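Telethonin (Homo sapiens, PDB 1YA5) caps titin at the sarcomeric Z-disk, mediating the antiparallel assembly of two titin molecules and regulating muscle assembly. Local coordinates at residues C[58-69]-C[72-83]. The protein carries 4 engineered substitutions. Numbering follows the deposited sequence.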
loop_
_atom_site.group_PDB
_atom_site.type_symbol
_atom_site.label_atom_id
_atom_site.label_comp_id
_atom_site.label_asym_id
_atom_site.label_seq_id
_atom_site.Cartn_x
_atom_site.Cartn_y
_atom_site.Cartn_z
ATOM N N GLN C 58 -0.814 -6.660 -3.568
ATOM C CA GLN C 58 -0.195 -5.366 -3.809
ATOM C C GLN C 58 -0.224 -4.596 -2.496
ATOM O O GLN C 58 -1.288 -4.379 -1.915
ATOM C CB GLN C 58 -0.991 -4.588 -4.872
ATOM C CG GLN C 58 -1.044 -5.223 -6.282
ATOM C CD GLN C 58 -2.279 -4.782 -7.088
ATOM O OE1 GLN C 58 -2.158 -4.067 -8.079
ATOM N NE2 GLN C 58 -3.469 -5.214 -6.653
ATOM N N VAL C 59 0.947 -4.192 -2.032
ATOM C CA VAL C 59 1.023 -3.411 -0.821
ATOM C C VAL C 59 1.236 -1.924 -1.027
ATOM O O VAL C 59 1.904 -1.483 -1.964
ATOM C CB VAL C 59 1.973 -3.998 0.243
ATOM C CG1 VAL C 59 2.738 -5.216 -0.288
ATOM C CG2 VAL C 59 2.890 -2.936 0.793
ATOM N N LEU C 60 0.625 -1.162 -0.134
ATOM C CA LEU C 60 0.587 0.261 -0.256
ATOM C C LEU C 60 1.257 0.878 0.932
ATOM O O LEU C 60 0.911 0.586 2.084
ATOM C CB LEU C 60 -0.857 0.729 -0.332
ATOM C CG LEU C 60 -1.079 2.199 -0.678
ATOM C CD1 LEU C 60 -2.132 2.238 -1.731
ATOM C CD2 LEU C 60 -1.497 3.027 0.563
ATOM N N VAL C 61 2.243 1.718 0.650
ATOM C CA VAL C 61 2.854 2.563 1.668
ATOM C C VAL C 61 2.729 3.992 1.193
ATOM O O VAL C 61 3.154 4.318 0.075
ATOM C CB VAL C 61 4.348 2.245 1.918
ATOM C CG1 VAL C 61 4.896 3.095 3.099
ATOM C CG2 VAL C 61 4.549 0.752 2.170
ATOM N N GLN C 62 2.119 4.814 2.048
ATOM C CA GLN C 62 1.968 6.248 1.846
ATOM C C GLN C 62 2.513 7.046 3.051
ATOM O O GLN C 62 2.280 6.692 4.198
ATOM C CB GLN C 62 0.492 6.551 1.667
ATOM C CG GLN C 62 0.112 7.954 1.969
ATOM C CD GLN C 62 -1.096 8.371 1.203
ATOM O OE1 GLN C 62 -0.989 8.890 0.083
ATOM N NE2 GLN C 62 -2.281 8.151 1.796
ATOM N N ARG C 63 3.239 8.123 2.771
ATOM C CA ARG C 63 3.821 8.987 3.813
ATOM C C ARG C 63 3.536 10.453 3.535
ATOM O O ARG C 63 3.035 10.827 2.462
ATOM C CB ARG C 63 5.342 8.774 3.916
ATOM C CG ARG C 63 6.084 9.025 2.617
ATOM C CD ARG C 63 7.510 8.404 2.608
ATOM N NE ARG C 63 7.517 6.962 2.347
ATOM C CZ ARG C 63 7.006 6.412 1.249
ATOM N NH1 ARG C 63 6.460 7.188 0.335
ATOM N NH2 ARG C 63 7.024 5.100 1.051
ATOM N N SER C 64 3.842 11.300 4.503
ATOM C CA SER C 64 3.533 12.707 4.336
ATOM C C SER C 64 4.491 13.605 5.092
ATOM O O SER C 64 5.291 13.144 5.921
ATOM C CB SER C 64 2.086 12.997 4.715
ATOM O OG SER C 64 1.843 12.760 6.090
ATOM N N PRO C 65 4.428 14.905 4.788
ATOM C CA PRO C 65 5.196 15.882 5.542
ATOM C C PRO C 65 4.629 16.058 6.947
ATOM O O PRO C 65 5.398 16.252 7.868
ATOM C CB PRO C 65 5.042 17.169 4.734
ATOM C CG PRO C 65 4.426 16.775 3.452
ATOM C CD PRO C 65 3.648 15.523 3.703
ATOM N N TRP C 66 3.319 16.004 7.141
ATOM C CA TRP C 66 2.842 16.148 8.519
ATOM C C TRP C 66 2.878 14.853 9.351
ATOM O O TRP C 66 2.055 14.668 10.243
ATOM C CB TRP C 66 1.460 16.782 8.572
ATOM C CG TRP C 66 0.450 16.149 7.680
ATOM C CD1 TRP C 66 -0.614 15.390 8.059
ATOM C CD2 TRP C 66 0.393 16.226 6.246
ATOM N NE1 TRP C 66 -1.339 15.003 6.963
ATOM C CE2 TRP C 66 -0.737 15.489 5.834
ATOM C CE3 TRP C 66 1.187 16.842 5.276
ATOM C CZ2 TRP C 66 -1.108 15.367 4.489
ATOM C CZ3 TRP C 66 0.828 16.714 3.939
ATOM C CH2 TRP C 66 -0.312 15.982 3.559
ATOM N N LEU C 67 3.817 13.958 9.033
ATOM C CA LEU C 67 4.154 12.804 9.879
ATOM C C LEU C 67 3.015 11.787 10.099
ATOM O O LEU C 67 2.887 11.162 11.166
ATOM C CB LEU C 67 4.739 13.288 11.203
ATOM C CG LEU C 67 6.028 14.109 11.106
ATOM C CD1 LEU C 67 6.234 14.958 12.346
ATOM C CD2 LEU C 67 7.244 13.208 10.882
ATOM N N MET C 68 2.190 11.624 9.070
ATOM C CA MET C 68 1.154 10.626 9.062
ATOM C C MET C 68 1.516 9.585 8.003
ATOM O O MET C 68 1.731 9.917 6.811
ATOM C CB MET C 68 -0.146 11.291 8.688
ATOM C CG MET C 68 -1.246 11.036 9.686
ATOM S SD MET C 68 -2.273 12.494 9.939
ATOM C CE MET C 68 -1.065 13.614 10.538
ATOM N N MET C 69 1.607 8.328 8.428
ATOM C CA MET C 69 1.780 7.253 7.480
ATOM C C MET C 69 0.499 6.463 7.296
ATOM O O MET C 69 -0.389 6.399 8.177
ATOM C CB MET C 69 2.906 6.327 7.899
ATOM C CG MET C 69 4.221 6.752 7.365
ATOM S SD MET C 69 5.501 5.583 7.698
ATOM C CE MET C 69 5.811 5.042 6.003
ATOM N N GLY C 72 -1.057 -0.632 3.928
ATOM C CA GLY C 72 -1.913 -1.805 3.926
ATOM C C GLY C 72 -1.887 -2.560 2.620
ATOM O O GLY C 72 -0.997 -2.366 1.776
ATOM N N ILE C 73 -2.869 -3.443 2.465
ATOM C CA ILE C 73 -2.956 -4.325 1.309
ATOM C C ILE C 73 -4.016 -3.777 0.389
ATOM O O ILE C 73 -5.160 -3.567 0.792
ATOM C CB ILE C 73 -3.272 -5.782 1.738
ATOM C CG1 ILE C 73 -2.150 -6.335 2.644
ATOM C CG2 ILE C 73 -3.375 -6.688 0.524
ATOM C CD1 ILE C 73 -0.808 -6.603 1.886
ATOM N N LEU C 74 -3.629 -3.506 -0.841
ATOM C CA LEU C 74 -4.555 -2.938 -1.781
ATOM C C LEU C 74 -5.731 -3.885 -1.897
ATOM O O LEU C 74 -5.552 -5.050 -2.242
ATOM C CB LEU C 74 -3.898 -2.760 -3.150
ATOM C CG LEU C 74 -4.864 -2.087 -4.125
ATOM C CD1 LEU C 74 -5.237 -0.676 -3.651
ATOM C CD2 LEU C 74 -4.289 -2.045 -5.524
ATOM N N GLY C 75 -6.930 -3.403 -1.587
ATOM C CA GLY C 75 -8.100 -4.225 -1.771
ATOM C C GLY C 75 -8.604 -4.702 -0.437
ATOM O O GLY C 75 -9.729 -5.161 -0.313
ATOM N N ARG C 76 -7.763 -4.601 0.577
ATOM C CA ARG C 76 -8.226 -4.817 1.937
ATOM C C ARG C 76 -8.125 -3.503 2.699
ATOM O O ARG C 76 -8.510 -2.452 2.180
ATOM C CB ARG C 76 -7.429 -5.935 2.594
ATOM C CG ARG C 76 -7.316 -7.172 1.704
ATOM C CD ARG C 76 -6.134 -8.060 2.080
ATOM N NE ARG C 76 -6.535 -9.267 2.806
ATOM C CZ ARG C 76 -7.063 -9.283 4.028
ATOM N NH1 ARG C 76 -7.270 -8.150 4.694
ATOM N NH2 ARG C 76 -7.386 -10.442 4.590
ATOM N N GLY C 77 -7.596 -3.549 3.911
ATOM C CA GLY C 77 -7.585 -2.358 4.770
ATOM C C GLY C 77 -6.384 -1.433 4.652
ATOM O O GLY C 77 -5.305 -1.819 4.159
ATOM N N LEU C 78 -6.572 -0.195 5.103
ATOM C CA LEU C 78 -5.430 0.661 5.367
ATOM C C LEU C 78 -5.240 0.838 6.847
ATOM O O LEU C 78 -6.195 0.777 7.612
ATOM C CB LEU C 78 -5.589 2.014 4.711
ATOM C CG LEU C 78 -5.489 1.991 3.192
ATOM C CD1 LEU C 78 -4.826 3.275 2.785
ATOM C CD2 LEU C 78 -4.685 0.774 2.708
ATOM N N GLN C 79 -3.996 1.037 7.264
ATOM C CA GLN C 79 -3.778 1.435 8.641
ATOM C C GLN C 79 -2.988 2.713 8.667
ATOM O O GLN C 79 -2.073 2.892 7.850
ATOM C CB GLN C 79 -3.114 0.341 9.481
ATOM C CG GLN C 79 -2.620 0.846 10.833
ATOM C CD GLN C 79 -2.712 -0.184 11.934
ATOM O OE1 GLN C 79 -3.273 -1.254 11.741
ATOM N NE2 GLN C 79 -2.155 0.131 13.094
ATOM N N GLU C 80 -3.357 3.583 9.612
ATOM C CA GLU C 80 -2.763 4.896 9.735
ATOM C C GLU C 80 -1.955 5.065 11.022
ATOM O O GLU C 80 -2.408 4.715 12.114
ATOM C CB GLU C 80 -3.850 5.954 9.635
ATOM C CG GLU C 80 -3.345 7.384 9.597
ATOM C CD GLU C 80 -4.446 8.376 9.247
ATOM O OE1 GLU C 80 -4.478 8.793 8.060
ATOM O OE2 GLU C 80 -5.265 8.743 10.141
ATOM N N TYR C 81 -0.759 5.623 10.889
ATOM C CA TYR C 81 0.128 5.822 12.022
ATOM C C TYR C 81 0.501 7.289 12.182
ATOM O O TYR C 81 0.663 8.000 11.203
ATOM C CB TYR C 81 1.398 5.001 11.832
ATOM C CG TYR C 81 1.163 3.512 11.688
ATOM C CD1 TYR C 81 0.820 2.952 10.461
ATOM C CD2 TYR C 81 1.322 2.662 12.769
ATOM C CE1 TYR C 81 0.629 1.590 10.329
ATOM C CE2 TYR C 81 1.134 1.315 12.645
ATOM C CZ TYR C 81 0.786 0.774 11.435
ATOM O OH TYR C 81 0.579 -0.591 11.341
ATOM N N GLN C 82 0.647 7.742 13.420
ATOM C CA GLN C 82 1.137 9.084 13.673
ATOM C C GLN C 82 2.608 9.079 14.061
ATOM O O GLN C 82 2.944 8.541 15.089
ATOM C CB GLN C 82 0.341 9.701 14.800
ATOM C CG GLN C 82 0.867 11.071 15.206
ATOM C CD GLN C 82 0.646 12.088 14.113
ATOM O OE1 GLN C 82 -0.467 12.196 13.579
ATOM N NE2 GLN C 82 1.703 12.822 13.747
ATOM N N LEU C 83 3.476 9.689 13.257
ATOM C CA LEU C 83 4.919 9.621 13.490
ATOM C C LEU C 83 5.427 10.752 14.355
ATOM O O LEU C 83 4.850 11.830 14.359
ATOM C CB LEU C 83 5.683 9.671 12.178
ATOM C CG LEU C 83 5.313 8.685 11.082
ATOM C CD1 LEU C 83 6.526 8.438 10.162
ATOM C CD2 LEU C 83 4.875 7.418 11.777
#
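Antiparallel backbone ladders join Gln58–Leu60 to Gly72–Leu74 and Leu67–Met69 to Tyr81–Leu83. In the first, Leu60 and Gly72 exchange both N-H...O=C bonds, while Leu74 N reaches Gln58 O at 2.7 Å; in the second, Met69 and Tyr81 are paired in the same way and Leu83 N bonds Leu67 O at 2.6 Å. Leu74, with CG anti to its N (chi1 -177°), brings CD2 to 3.5 Å from NE2 of Gln58. Leu60 and Leu78 meet nearly at right angles, methyl to methyl, CD2 to CD1 at 4.0 Å. At the other ladder, Leu83 packs its CB against CB of Leu67 and turns CD1 to SD of Met69 at 3.9 Å. The folded Met68 chain (chi3 -61°) lays CE 3.4 Å from OE1 of Gln82, a van der Waals contact. Across the loop, Ser64 OG donates to Met68 O, using an in-plane lone pair of that carbonyl, and sits 3.7 Å above the centre of one face of the Trp66 ring. Strand 68-73 is the shared middle of two successive beta hairpins, whose connections contain a type I turn (Ser64–Leu67) and a type II turn (Ile73–Arg76): a three-stranded antiparallel meander in telethonin's titin-binding N-terminal part.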